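Local coordinates for fructosamine deglycase FrlB (Bacillus subtilis, PDB 3EUA), which catalyses the conversion of a range of fructosamine 6-phosphates to glucose 6-phosphate and a free amino acid, at residues D26-F30 against P69-G73; L80-N86 against K110-L115. The contacts are given in a common frame with arbitrary orientation. Numbering follows the deposited sequence.

Interaction 1: D26-F30 against P69-G73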
loop_
_atom_site.group_PDB
_atom_site.type_symbol
_atom_site.label_atom_id
_atom_site.label_comp_id
_atom_site.label_asym_id
_atom_site.label_seq_id
_atom_site.Cartn_x
_atom_site.Cartn_y
_atom_site.Cartn_z
ATOM N N ASP A 26 6.965 13.785 16.985
ATOM C CA ASP A 26 7.551 13.959 15.665
ATOM C C ASP A 26 7.126 12.881 14.668
ATOM O O ASP A 26 7.562 12.916 13.514
ATOM C CB ASP A 26 9.086 14.034 15.743
ATOM C CG ASP A 26 9.760 12.739 16.213
ATOM O OD1 ASP A 26 9.161 11.660 16.254
ATOM O OD2 ASP A 26 10.963 12.818 16.544
ATOM N N HIS A 27 6.294 11.933 15.100
ATOM C CA HIS A 27 5.910 10.810 14.242
ATOM C C HIS A 27 4.526 10.320 14.622
ATOM O O HIS A 27 4.258 10.119 15.794
ATOM C CB HIS A 27 6.916 9.637 14.458
ATOM C CG HIS A 27 7.114 8.714 13.280
ATOM N ND1 HIS A 27 8.371 8.386 12.803
ATOM C CD2 HIS A 27 6.233 8.047 12.495
ATOM C CE1 HIS A 27 8.249 7.550 11.785
ATOM N NE2 HIS A 27 6.963 7.331 11.574
ATOM N N VAL A 28 3.652 10.125 13.625
ATOM C CA VAL A 28 2.343 9.533 13.845
ATOM C C VAL A 28 2.322 8.146 13.154
ATOM O O VAL A 28 2.820 8.010 12.035
ATOM C CB VAL A 28 1.191 10.397 13.290
ATOM C CG1 VAL A 28 -0.122 9.695 13.562
ATOM C CG2 VAL A 28 1.157 11.750 13.972
ATOM N N PHE A 29 1.823 7.112 13.842
ATOM C CA PHE A 29 1.669 5.771 13.278
ATOM C C PHE A 29 0.195 5.417 13.277
ATOM O O PHE A 29 -0.422 5.508 14.298
ATOM C CB PHE A 29 2.451 4.709 14.085
ATOM C CG PHE A 29 3.949 4.853 14.002
ATOM C CD1 PHE A 29 4.671 4.252 12.987
ATOM C CD2 PHE A 29 4.645 5.606 14.925
ATOM C CE1 PHE A 29 6.063 4.413 12.879
ATOM C CE2 PHE A 29 6.033 5.742 14.829
ATOM C CZ PHE A 29 6.737 5.128 13.822
ATOM N N PHE A 30 -0.363 5.088 12.108
ATOM C CA PHE A 30 -1.744 4.643 11.943
ATOM C C PHE A 30 -1.721 3.110 11.927
ATOM O O PHE A 30 -1.257 2.505 10.972
ATOM C CB PHE A 30 -2.297 5.175 10.646
ATOM C CG PHE A 30 -2.393 6.658 10.619
ATOM C CD1 PHE A 30 -3.419 7.309 11.335
ATOM C CD2 PHE A 30 -1.485 7.415 9.884
ATOM C CE1 PHE A 30 -3.532 8.699 11.288
ATOM C CE2 PHE A 30 -1.565 8.779 9.856
ATOM C CZ PHE A 30 -2.608 9.423 10.556
ATOM N N PRO A 69 9.430 -0.259 13.646
ATOM C CA PRO A 69 10.108 0.938 13.153
ATOM C C PRO A 69 11.052 1.508 14.179
ATOM O O PRO A 69 10.645 1.729 15.315
ATOM C CB PRO A 69 8.966 1.900 12.883
ATOM C CG PRO A 69 7.793 1.027 12.629
ATOM C CD PRO A 69 7.963 -0.141 13.524
ATOM N N VAL A 70 12.300 1.734 13.769
ATOM C CA VAL A 70 13.316 2.257 14.693
ATOM C C VAL A 70 12.971 3.656 15.237
ATOM O O VAL A 70 13.397 4.011 16.331
ATOM C CB VAL A 70 14.763 2.215 14.091
ATOM C CG1 VAL A 70 14.905 3.111 12.918
ATOM C CG2 VAL A 70 15.772 2.628 15.127
ATOM N N GLN A 71 12.149 4.413 14.514
ATOM C CA GLN A 71 11.755 5.743 14.960
ATOM C C GLN A 71 10.575 5.717 15.937
ATOM O O GLN A 71 10.152 6.765 16.378
ATOM C CB GLN A 71 11.459 6.625 13.744
ATOM C CG GLN A 71 12.726 6.972 12.969
ATOM C CD GLN A 71 12.450 7.729 11.690
ATOM O OE1 GLN A 71 11.474 8.449 11.588
ATOM N NE2 GLN A 71 13.314 7.564 10.707
ATOM N N LEU A 72 10.036 4.537 16.258
ATOM C CA LEU A 72 8.956 4.420 17.236
ATOM C C LEU A 72 9.523 4.643 18.626
ATOM O O LEU A 72 10.443 3.943 19.044
ATOM C CB LEU A 72 8.309 3.030 17.207
ATOM C CG LEU A 72 7.201 2.716 18.236
ATOM C CD1 LEU A 72 6.064 3.660 18.096
ATOM C CD2 LEU A 72 6.730 1.261 18.088
ATOM N N GLY A 73 8.943 5.583 19.367
ATOM C CA GLY A 73 9.416 5.853 20.705
ATOM C C GLY A 73 8.648 6.927 21.438
ATOM O O GLY A 73 7.493 7.183 21.155
HETATM O O HOH W 1 10.210 10.022 14.013
#
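The segment 26-30 enters its strand at H27, and D26 reaches P69-G73 only through solvent: D26 OD1 accepts from water 1 at 3.0 Å. The same water lies 2.7 Å from H27 ND1 and donates to Q71 OE1 at 3.2 Å, so one molecule joins three side chains. H27 points its CB toward the loop, and Q71 OE1 sits at the ring edge, 3.3 Å from H27 ND1; the other ring nitrogen, H27 NE2, is hydrogen-bonded to D57 on strand 55-60. Q71 NE2 bonds to backbone oxygens of I54 and S51 of the second subunit, which places this polar end at a subunit interface. F29, two residues beyond H27, again directs its CA-to-CB bond toward the loop. Its ring packs against P69 (F29 CE1 to P69 CG, 3.8 Å) and L72 (F29 CE2 to L72 CD1, 3.9 Å). A type I turn, P69 to L72, closed by L72 N donating to P69 O at 3.0 Å, brings P69, Q71 and L72 together around this ring. This is alpha/beta SIS-domain packing: the loop joining helix 61-67 to strand 76-82 lies on strand 27-32, an inner strand of the parallel sheet.

Interaction 2: L80-N86 against K110-L115; sequences LCSHSGN and KPESPL
At the C-terminal ends of the parallel strands, the S82-N86 loop, consistent with the serine-rich phosphate-binding loop of SIS domains, meets the N-terminus of helix 114-118. The chain L80-S82 is extended, then turns at H83 (phi/psi -62/-58) and S84 (-73/-25). G85 follows at 78/8, and an ideal CB there would lie 2.1 Å from S113 OG, a clash that its lack of a side chain avoids. S84, chi1 p, forms an ST turn: N86 N donates to S84 OG at 3.0 Å. Across the contact, K110 to S113 form a type I turn with S113 N to K110 O at 3.3 Å; S113, chi1 p, is the helix N-cap, and S113 OG donates to K110 O at 2.7 Å and makes a weak capping bond with A116 N. CA atoms pair S84 with K110 (5.8 Å), G85 with L115 (4.9 Å) and N86 with P114 (5.9 Å). The one hydrogen bond across is L115 N to G85 O, 3.0 Å and 153°. Around it, N86 OD1 lies 3.1 Å from P114 CD, and S84 O 3.5 Å from both K110 CB and S113 CB. L115 (chi1 t, chi2 p) packs L115 CD2 on S82 CB at 3.4 Å and L115 CD1 on L80 CB at 4.4 Å. The arrangement probably corresponds to the sugar-phosphate loop of SIS relatives such as GlmS.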
loop_
_atom_site.group_PDB
_atom_site.type_symbol
_atom_site.label_atom_id
_atom_site.label_comp_id
_atom_site.label_asym_id
_atom_site.label_seq_id
_atom_site.Cartn_x
_atom_site.Cartn_y
_atom_site.Cartn_z
ATOM N N LEU A 80 -4.715 3.790 16.995
ATOM C CA LEU A 80 -5.196 2.444 16.704
ATOM C C LEU A 80 -6.722 2.387 16.616
ATOM O O LEU A 80 -7.435 3.238 17.175
ATOM C CB LEU A 80 -4.676 1.429 17.735
ATOM C CG LEU A 80 -3.163 1.471 17.978
ATOM C CD1 LEU A 80 -2.811 2.196 19.310
ATOM C CD2 LEU A 80 -2.615 0.080 17.965
ATOM N N CYS A 81 -7.224 1.391 15.902
ATOM C CA CYS A 81 -8.657 1.213 15.777
ATOM C C CYS A 81 -9.016 -0.261 15.671
ATOM O O CYS A 81 -8.339 -1.024 14.976
ATOM C CB CYS A 81 -9.174 1.958 14.560
ATOM S SG CYS A 81 -10.964 1.844 14.427
ATOM N N SER A 82 -10.075 -0.641 16.371
ATOM C CA SER A 82 -10.643 -1.980 16.352
ATOM C C SER A 82 -12.088 -1.833 16.760
ATOM O O SER A 82 -12.363 -1.355 17.858
ATOM C CB SER A 82 -9.960 -2.923 17.343
ATOM O OG SER A 82 -10.633 -4.190 17.371
ATOM N N HIS A 83 -13.005 -2.324 15.950
ATOM C CA HIS A 83 -14.406 -2.184 16.264
ATOM C C HIS A 83 -14.781 -2.882 17.569
ATOM O O HIS A 83 -15.245 -2.277 18.526
ATOM C CB HIS A 83 -15.197 -2.730 15.094
ATOM C CG HIS A 83 -16.655 -2.511 15.233
ATOM N ND1 HIS A 83 -17.238 -1.293 14.978
ATOM C CD2 HIS A 83 -17.643 -3.326 15.652
ATOM C CE1 HIS A 83 -18.534 -1.383 15.195
ATOM N NE2 HIS A 83 -18.807 -2.605 15.607
ATOM N N SER A 84 -14.521 -4.174 17.621
ATOM C CA SER A 84 -14.824 -4.959 18.806
ATOM C C SER A 84 -13.869 -4.648 19.929
ATOM O O SER A 84 -14.179 -4.878 21.084
ATOM C CB SER A 84 -14.689 -6.467 18.514
ATOM O OG SER A 84 -13.322 -6.881 18.273
ATOM N N GLY A 85 -12.678 -4.167 19.579
ATOM C CA GLY A 85 -11.635 -3.911 20.554
ATOM C C GLY A 85 -10.930 -5.210 20.970
ATOM O O GLY A 85 -10.103 -5.199 21.886
ATOM N N ASN A 86 -11.244 -6.316 20.290
ATOM C CA ASN A 86 -10.664 -7.628 20.589
ATOM C C ASN A 86 -9.590 -8.075 19.595
ATOM O O ASN A 86 -8.866 -9.024 19.885
ATOM C CB ASN A 86 -11.733 -8.732 20.603
ATOM C CG ASN A 86 -12.656 -8.689 21.815
ATOM O OD1 ASN A 86 -12.308 -8.196 22.897
ATOM N ND2 ASN A 86 -13.842 -9.275 21.649
ATOM N N LYS A 110 -16.303 -0.545 21.478
ATOM C CA LYS A 110 -16.451 -1.158 22.811
ATOM C C LYS A 110 -15.414 -0.674 23.826
ATOM O O LYS A 110 -14.278 -1.128 23.807
ATOM C CB LYS A 110 -16.434 -2.663 22.657
ATOM C CG LYS A 110 -17.531 -3.074 21.714
ATOM C CD LYS A 110 -17.868 -4.492 21.798
ATOM C CE LYS A 110 -18.938 -4.813 20.798
ATOM N NZ LYS A 110 -19.374 -6.188 20.984
ATOM N N PRO A 111 -15.798 0.293 24.683
ATOM C CA PRO A 111 -14.904 0.802 25.726
ATOM C C PRO A 111 -14.406 -0.161 26.842
ATOM O O PRO A 111 -13.419 0.187 27.479
ATOM C CB PRO A 111 -15.682 1.996 26.314
ATOM C CG PRO A 111 -17.080 1.743 25.970
ATOM C CD PRO A 111 -17.042 1.089 24.627
ATOM N N GLU A 112 -15.023 -1.325 27.049
ATOM C CA GLU A 112 -14.573 -2.268 28.075
ATOM C C GLU A 112 -13.667 -3.346 27.435
ATOM O O GLU A 112 -13.309 -4.343 28.071
ATOM C CB GLU A 112 -15.834 -2.875 28.735
ATOM C CG GLU A 112 -16.889 -1.819 29.234
ATOM C CD GLU A 112 -18.339 -2.392 29.607
ATOM O OE1 GLU A 112 -19.355 -1.640 29.363
ATOM O OE2 GLU A 112 -18.470 -3.554 30.102
ATOM N N SER A 113 -13.252 -3.122 26.192
ATOM C CA SER A 113 -12.453 -4.093 25.456
ATOM C C SER A 113 -10.980 -4.118 25.816
ATOM O O SER A 113 -10.470 -3.156 26.371
ATOM C CB SER A 113 -12.543 -3.747 23.984
ATOM O OG SER A 113 -11.929 -2.498 23.745
ATOM N N PRO A 114 -10.293 -5.234 25.513
ATOM C CA PRO A 114 -8.844 -5.360 25.685
ATOM C C PRO A 114 -8.028 -4.217 25.032
ATOM O O PRO A 114 -7.062 -3.754 25.616
ATOM C CB PRO A 114 -8.550 -6.697 25.029
ATOM C CG PRO A 114 -9.758 -7.470 25.243
ATOM C CD PRO A 114 -10.884 -6.505 25.077
ATOM N N LEU A 115 -8.413 -3.747 23.851
ATOM C CA LEU A 115 -7.694 -2.641 23.213
ATOM C C LEU A 115 -7.804 -1.375 24.070
ATOM O O LEU A 115 -6.813 -0.660 24.289
ATOM C CB LEU A 115 -8.236 -2.362 21.812
ATOM C CG LEU A 115 -7.637 -1.149 21.083
ATOM C CD1 LEU A 115 -6.057 -1.192 20.999
ATOM C CD2 LEU A 115 -8.271 -1.076 19.714
#

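Interactions 1 and 2 lie in the same first SIS domain and on one five-stranded parallel sheet, where strands 27-32 and 76-82 are neighbours. Their centres are 21 Å apart; their nearest atoms come within about 5 Å without touching. Along the chain they are in series, and strand 76-82 runs from just after the first contact into the second. The two pack connections at opposite ends of the strands. Interaction 1, where strand 27-32 begins, ties the N-terminal side of the sheet to the subunit interface; interaction 2, untouched by another chain of the assembly, shapes the C-terminal side, where alpha/beta folds of this type usually place the ligand site.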